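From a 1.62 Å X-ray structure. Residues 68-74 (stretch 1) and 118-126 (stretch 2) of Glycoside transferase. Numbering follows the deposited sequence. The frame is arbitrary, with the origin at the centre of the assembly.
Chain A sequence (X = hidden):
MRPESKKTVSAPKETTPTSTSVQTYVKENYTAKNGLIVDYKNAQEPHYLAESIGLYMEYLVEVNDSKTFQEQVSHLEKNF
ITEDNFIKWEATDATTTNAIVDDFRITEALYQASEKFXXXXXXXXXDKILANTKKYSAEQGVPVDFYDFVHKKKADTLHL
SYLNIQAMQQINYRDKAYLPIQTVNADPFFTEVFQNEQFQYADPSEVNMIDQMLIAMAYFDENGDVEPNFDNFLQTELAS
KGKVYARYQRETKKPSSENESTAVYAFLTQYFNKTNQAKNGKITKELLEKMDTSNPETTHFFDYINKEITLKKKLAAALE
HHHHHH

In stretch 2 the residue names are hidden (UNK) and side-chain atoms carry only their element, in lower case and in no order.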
ATOM      1  N   THR A  68      -6.235  19.376  -5.002  1.00  8.26           N
ATOM      2  CA  THR A  68      -5.128  18.857  -4.202  1.00  7.66           C
ATOM      3  C   THR A  68      -4.459  17.671  -4.898  1.00  8.70           C
ATOM      4  O   THR A  68      -3.240  17.518  -4.809  1.00  8.61           O
ATOM      5  CB  THR A  68      -5.604  18.491  -2.788  1.00  7.84           C
ATOM      6  OG1 THR A  68      -6.371  19.581  -2.251  1.00 10.80           O
ATOM      7  CG2 THR A  68      -4.396  18.236  -1.844  1.00  7.64           C
ATOM      8  N   PHE A  69      -5.222  16.860  -5.634  1.00  7.88           N
ATOM      9  CA  PHE A  69      -4.625  15.759  -6.383  1.00  6.82           C
ATOM     10  C   PHE A  69      -3.593  16.278  -7.385  1.00  8.57           C
ATOM     11  O   PHE A  69      -2.484  15.741  -7.483  1.00  6.63           O
ATOM     12  CB  PHE A  69      -5.715  14.939  -7.093  1.00  6.24           C
ATOM     13  CG  PHE A  69      -5.186  13.695  -7.744  1.00  4.91           C
ATOM     14  CD1 PHE A  69      -4.709  13.740  -9.042  1.00  6.45           C
ATOM     15  CD2 PHE A  69      -5.103  12.493  -7.040  1.00  6.80           C
ATOM     16  CE1 PHE A  69      -4.189  12.607  -9.648  1.00  5.05           C
ATOM     17  CE2 PHE A  69      -4.568  11.350  -7.636  1.00  5.96           C
ATOM     18  CZ  PHE A  69      -4.109  11.407  -8.944  1.00  7.16           C
ATOM     19  N   GLN A  70      -3.951  17.303  -8.161  1.00  7.26           N
ATOM     20  CA  GLN A  70      -3.008  17.842  -9.142  1.00  9.10           C
ATOM     21  C   GLN A  70      -1.798  18.472  -8.460  1.00  9.83           C
ATOM     22  O   GLN A  70      -0.680  18.381  -8.985  1.00 10.08           O
ATOM     23  CB  GLN A  70      -3.717  18.848 -10.055  1.00 10.21           C
ATOM     24  CG  GLN A  70      -2.795  19.600 -11.031  1.00  9.89           C
ATOM     25  CD  GLN A  70      -2.003  18.683 -11.940  1.00 17.86           C
ATOM     26  OE1 GLN A  70      -2.512  17.686 -12.425  1.00 15.52           O
ATOM     27  NE2 GLN A  70      -0.739  19.027 -12.175  1.00 17.99           N
ATOM     28  N   GLU A  71      -1.988  19.087  -7.288  1.00  7.85           N
ATOM     29  CA  GLU A  71      -0.839  19.624  -6.563  1.00  8.73           C
ATOM     30  C   GLU A  71       0.133  18.512  -6.215  1.00  8.91           C
ATOM     31  O   GLU A  71       1.355  18.688  -6.324  1.00  8.72           O
ATOM     32  CB  GLU A  71      -1.289  20.354  -5.295  1.00  9.50           C
ATOM     33  CG  GLU A  71      -1.846  21.734  -5.596  1.00 11.39           C
ATOM     34  CD  GLU A  71      -2.648  22.293  -4.456  1.00 19.96           C
ATOM     35  OE1 GLU A  71      -2.785  21.600  -3.430  1.00 16.86           O
ATOM     36  OE2 GLU A  71      -3.156  23.428  -4.601  1.00 19.35           O
ATOM     37  N   GLN A  72      -0.396  17.343  -5.838  1.00  9.19           N
ATOM     38  CA  GLN A  72       0.452  16.194  -5.557  1.00  8.03           C
ATOM     39  C   GLN A  72       1.120  15.668  -6.821  1.00  7.61           C
ATOM     40  O   GLN A  72       2.292  15.292  -6.778  1.00  9.14           O
ATOM     41  CB  GLN A  72      -0.363  15.091  -4.880  1.00  8.90           C
ATOM     42  CG  GLN A  72      -0.870  15.533  -3.505  1.00  8.63           C
ATOM     43  CD  GLN A  72       0.263  16.040  -2.624  1.00  7.93           C
ATOM     44  OE1 GLN A  72       1.217  15.319  -2.356  1.00 10.06           O
ATOM     45  NE2 GLN A  72       0.150  17.282  -2.158  1.00  9.75           N
ATOM     46  N   VAL A  73       0.396  15.624  -7.947  1.00  6.78           N
ATOM     47  CA  VAL A  73       1.021  15.169  -9.195  1.00  7.69           C
ATOM     48  C   VAL A  73       2.204  16.065  -9.543  1.00  7.55           C
ATOM     49  O   VAL A  73       3.244  15.586 -10.011  1.00  8.96           O
ATOM     50  CB  VAL A  73      -0.002  15.115 -10.351  1.00  8.82           C
ATOM     51  CG1 VAL A  73       0.685  14.783 -11.679  1.00 10.20           C
ATOM     52  CG2 VAL A  73      -1.064  14.088 -10.068  1.00  7.89           C
ATOM     53  N   SER A  74       2.072  17.371  -9.296  1.00  7.94           N
ATOM     54  CA  SER A  74       3.171  18.298  -9.561  1.00  7.07           C
ATOM     55  C   SER A  74       4.371  18.004  -8.675  1.00  7.58           C
ATOM     56  O   SER A  74       5.511  18.007  -9.152  1.00  9.83           O
ATOM     57  CB  SER A  74       2.706  19.740  -9.373  1.00 10.88           C
ATOM     58  OG  SER A  74       1.901  20.141 -10.467  1.00 20.93           O
ATOM     59  N   UNK A 118     -12.095  13.304 -15.013  1.00  8.94           N
ATOM     60  CA  UNK A 118     -12.243  13.489 -16.464  1.00 11.96           C
ATOM     61  C   UNK A 118     -11.006  14.157 -17.070  1.00 10.16           C
ATOM     62  O   UNK A 118     -11.072  15.217 -17.698  1.00 13.57           O
ATOM     63  c   UNK A 118     -13.508  14.289 -16.773  1.00 13.18           C
ATOM     64  o   UNK A 118     -14.662  13.559 -16.380  1.00 17.24           O
ATOM     65  N   UNK A 119      -9.866  13.499 -16.882  1.00 12.12           N
ATOM     66  CA  UNK A 119      -8.567  14.078 -17.220  1.00 10.08           C
ATOM     67  C   UNK A 119      -7.709  12.984 -17.836  1.00 10.10           C
ATOM     68  O   UNK A 119      -6.940  12.304 -17.142  1.00  9.77           O
ATOM     69  c   UNK A 119      -7.285  16.940 -16.894  1.00 11.26           C
ATOM     70  c   UNK A 119      -6.366  17.934 -17.157  1.00 16.33           C
ATOM     71  c   UNK A 119      -5.570  15.599 -15.944  1.00 12.18           C
ATOM     72  c   UNK A 119      -7.905  14.690 -15.983  1.00  9.06           C
ATOM     73  c   UNK A 119      -6.897  15.760 -16.294  1.00  9.38           C
ATOM     74  c   UNK A 119      -5.039  17.760 -16.819  1.00 18.43           C
ATOM     75  c   UNK A 119      -4.640  16.596 -16.204  1.00 13.57           C
ATOM     76  N   UNK A 120      -7.815  12.784 -19.152  1.00  7.58           N
ATOM     77  CA  UNK A 120      -7.126  11.644 -19.780  1.00  9.35           C
ATOM     78  C   UNK A 120      -5.621  11.651 -19.604  1.00 10.77           C
ATOM     79  O   UNK A 120      -5.002  10.578 -19.637  1.00 11.42           O
ATOM     80  c   UNK A 120      -7.512  11.777 -21.261  1.00 14.29           C
ATOM     81  c   UNK A 120      -8.732  13.464 -20.087  1.00 10.07           C
ATOM     82  c   UNK A 120      -8.823  12.487 -21.243  1.00 12.46           C
ATOM     83  N   UNK A 121      -4.990  12.810 -19.423  1.00 10.00           N
ATOM     84  CA  UNK A 121      -3.533  12.784 -19.343  1.00 10.76           C
ATOM     85  C   UNK A 121      -3.027  12.045 -18.104  1.00  9.54           C
ATOM     86  O   UNK A 121      -1.903  11.531 -18.127  1.00 10.30           O
ATOM     87  o   UNK A 121      -3.363  15.003 -18.335  1.00 19.15           O
ATOM     88  c   UNK A 121      -2.950  14.199 -19.416  1.00 17.76           C
ATOM     89  N   UNK A 122      -3.828  11.932 -17.040  1.00  9.16           N
ATOM     90  CA  UNK A 122      -3.411  11.080 -15.925  1.00  7.54           C
ATOM     91  C   UNK A 122      -3.300   9.623 -16.369  1.00  7.33           C
ATOM     92  O   UNK A 122      -2.412   8.886 -15.929  1.00  7.60           O
ATOM     93  c   UNK A 122      -4.404  11.185 -14.757  1.00  5.06           C
ATOM     94  c   UNK A 122      -3.304  13.339 -13.973  1.00 10.67           C
ATOM     95  o   UNK A 122      -4.564  16.065 -11.879  1.00  8.98           O
ATOM     96  c   UNK A 122      -4.414  12.500 -14.005  1.00  6.05           C
ATOM     97  c   UNK A 122      -5.548  12.889 -13.307  1.00  8.25           C
ATOM     98  c   UNK A 122      -3.337  14.541 -13.261  1.00  8.10           C
ATOM     99  c   UNK A 122      -4.489  14.886 -12.577  1.00  9.29           C
ATOM    100  c   UNK A 122      -5.589  14.065 -12.603  1.00  6.83           C
ATOM    101  N   UNK A 123      -4.194   9.190 -17.238  1.00  7.15           N
ATOM    102  CA  UNK A 123      -4.164   7.779 -17.682  1.00  9.05           C
ATOM    103  C   UNK A 123      -2.916   7.548 -18.530  1.00  9.71           C
ATOM    104  O   UNK A 123      -2.317   6.542 -18.391  1.00  8.67           O
ATOM    105  n   UNK A 123      -6.385   3.727 -20.824  1.00 31.59           N
ATOM    106  c   UNK A 123      -5.391   7.464 -18.551  1.00  9.79           C
ATOM    107  c   UNK A 123      -7.198   4.337 -19.749  1.00 22.23           C
ATOM    108  c   UNK A 123      -5.450   6.072 -19.172  1.00 19.08           C
ATOM    109  c   UNK A 123      -6.822   5.802 -19.682  1.00 24.62           C
ATOM    110  N   UNK A 124      -2.610   8.507 -19.397  1.00  9.92           N
ATOM    111  CA  UNK A 124      -1.446   8.321 -20.257  1.00 10.02           C
ATOM    112  C   UNK A 124      -0.154   8.392 -19.459  1.00  9.21           C
ATOM    113  O   UNK A 124       0.814   7.689 -19.785  1.00  9.95           O
ATOM    114  n   UNK A 124      -5.065   6.932 -23.920  1.00 11.66           N
ATOM    115  c   UNK A 124      -1.433   9.355 -21.388  1.00 11.62           C
ATOM    116  c   UNK A 124      -2.737   9.450 -22.170  1.00 15.43           C
ATOM    117  c   UNK A 124      -4.627   8.232 -23.308  1.00 20.57           C
ATOM    118  c   UNK A 124      -3.304   8.092 -22.537  1.00 20.58           C
ATOM    119  N   UNK A 125      -0.137   9.218 -18.410  1.00  8.29           N
ATOM    120  CA  UNK A 125       1.002   9.259 -17.503  1.00  8.51           C
ATOM    121  C   UNK A 125       1.196   7.916 -16.816  1.00 10.06           C
ATOM    122  O   UNK A 125       2.318   7.406 -16.738  1.00  8.79           O
ATOM    123  s   UNK A 125       1.583  11.886 -14.353  1.00 14.44           S
ATOM    124  c   UNK A 125       0.803  10.373 -16.472  1.00  7.13           C
ATOM    125  c   UNK A 125       1.910  10.479 -15.457  1.00  7.87           C
ATOM    126  c   UNK A 125       2.869  11.697 -13.137  1.00 21.48           C
ATOM    127  N   UNK A 126       0.106   7.316 -16.332  1.00  7.18           N
ATOM    128  CA  UNK A 126       0.208   6.025 -15.662  1.00  5.36           C
ATOM    129  C   UNK A 126       0.654   4.931 -16.627  1.00  6.76           C
ATOM    130  O   UNK A 126       1.458   4.064 -16.251  1.00  8.70           O
ATOM    131  c   UNK A 126      -1.124   5.673 -15.009  1.00  8.35           C
TER

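Position 118 has two side-chain atoms, one carbon and then one oxygen. An unbranched hydroxymethyl group of this kind is serine. Ser118 lies in the loop ahead of the helix and is out of reach of stretch 1.

Position 119 carries one carbon followed by a ring of six carbons, with no heteroatom on the ring. Its CB points toward stretch 1. A ring carbon at 119 lies 4.5 Å from Gln70 OE1, a slight contact. The residue is phenylalanine, and the ring carbon is Phe119 CE2.

Position 120 has three side-chain carbons that close a ring onto the backbone N. Only proline does this. Pro120 makes no contact with stretch 1 and touches a crystal neighbour.

Position 121 again shows one carbon and one oxygen, so it is serine. Ser121 is exposed and does not reach stretch 1.

Position 122 has one carbon, then a six-carbon ring bearing one oxygen at the far end. The oxygen lies 2.7 Å from Gln70 OE1, and the ring carbons approach Phe69 and Val73. The residue is tyrosine. Tyr122 OH donates a hydrogen bond to Gln70 OE1 over that distance.

Position 123 has four carbons in a row ending in nitrogen, which is lysine. Lys123 stays clear of stretch 1.

Position 124 has the same composition and is also lysine. Lys124 is exposed, touches a crystal neighbour and does not meet stretch 1.

Position 125 is an unbranched chain of two carbons, a sulfur and one carbon. The sulfur at 125 lies 4.0 Å from Val73 CG1. The residue is methionine. All three chi angles of Met125 are t.

Position 126 has a single side-chain carbon and is alanine. Ala126 is buried but out of reach of stretch 1.

The contact centres on Tyr122, which has the largest area covered by the other stretch. The two helix axes come no closer than 13.0 Å, and side chains from both helices fill the space between them. The edge of Phe69 points at the face of Tyr122, with ring centroids 5.1 Å apart and planes at 63°. Phe69 CE1 comes within 3.6 Å of Tyr122 CE2. Val73 CG2 packs 3.9 Å from Tyr122 CE1; Val73 also meets Met125. The CB of Gln70 points sideways, yet the end of its side chain comes nearer and supplies the acceptor for the tyrosine hydroxyl. One hydrogen bond thus anchors the ring tip, and apolar packing holds the rest.

Stretch 2, residues 118-126: SFPSYKKMA
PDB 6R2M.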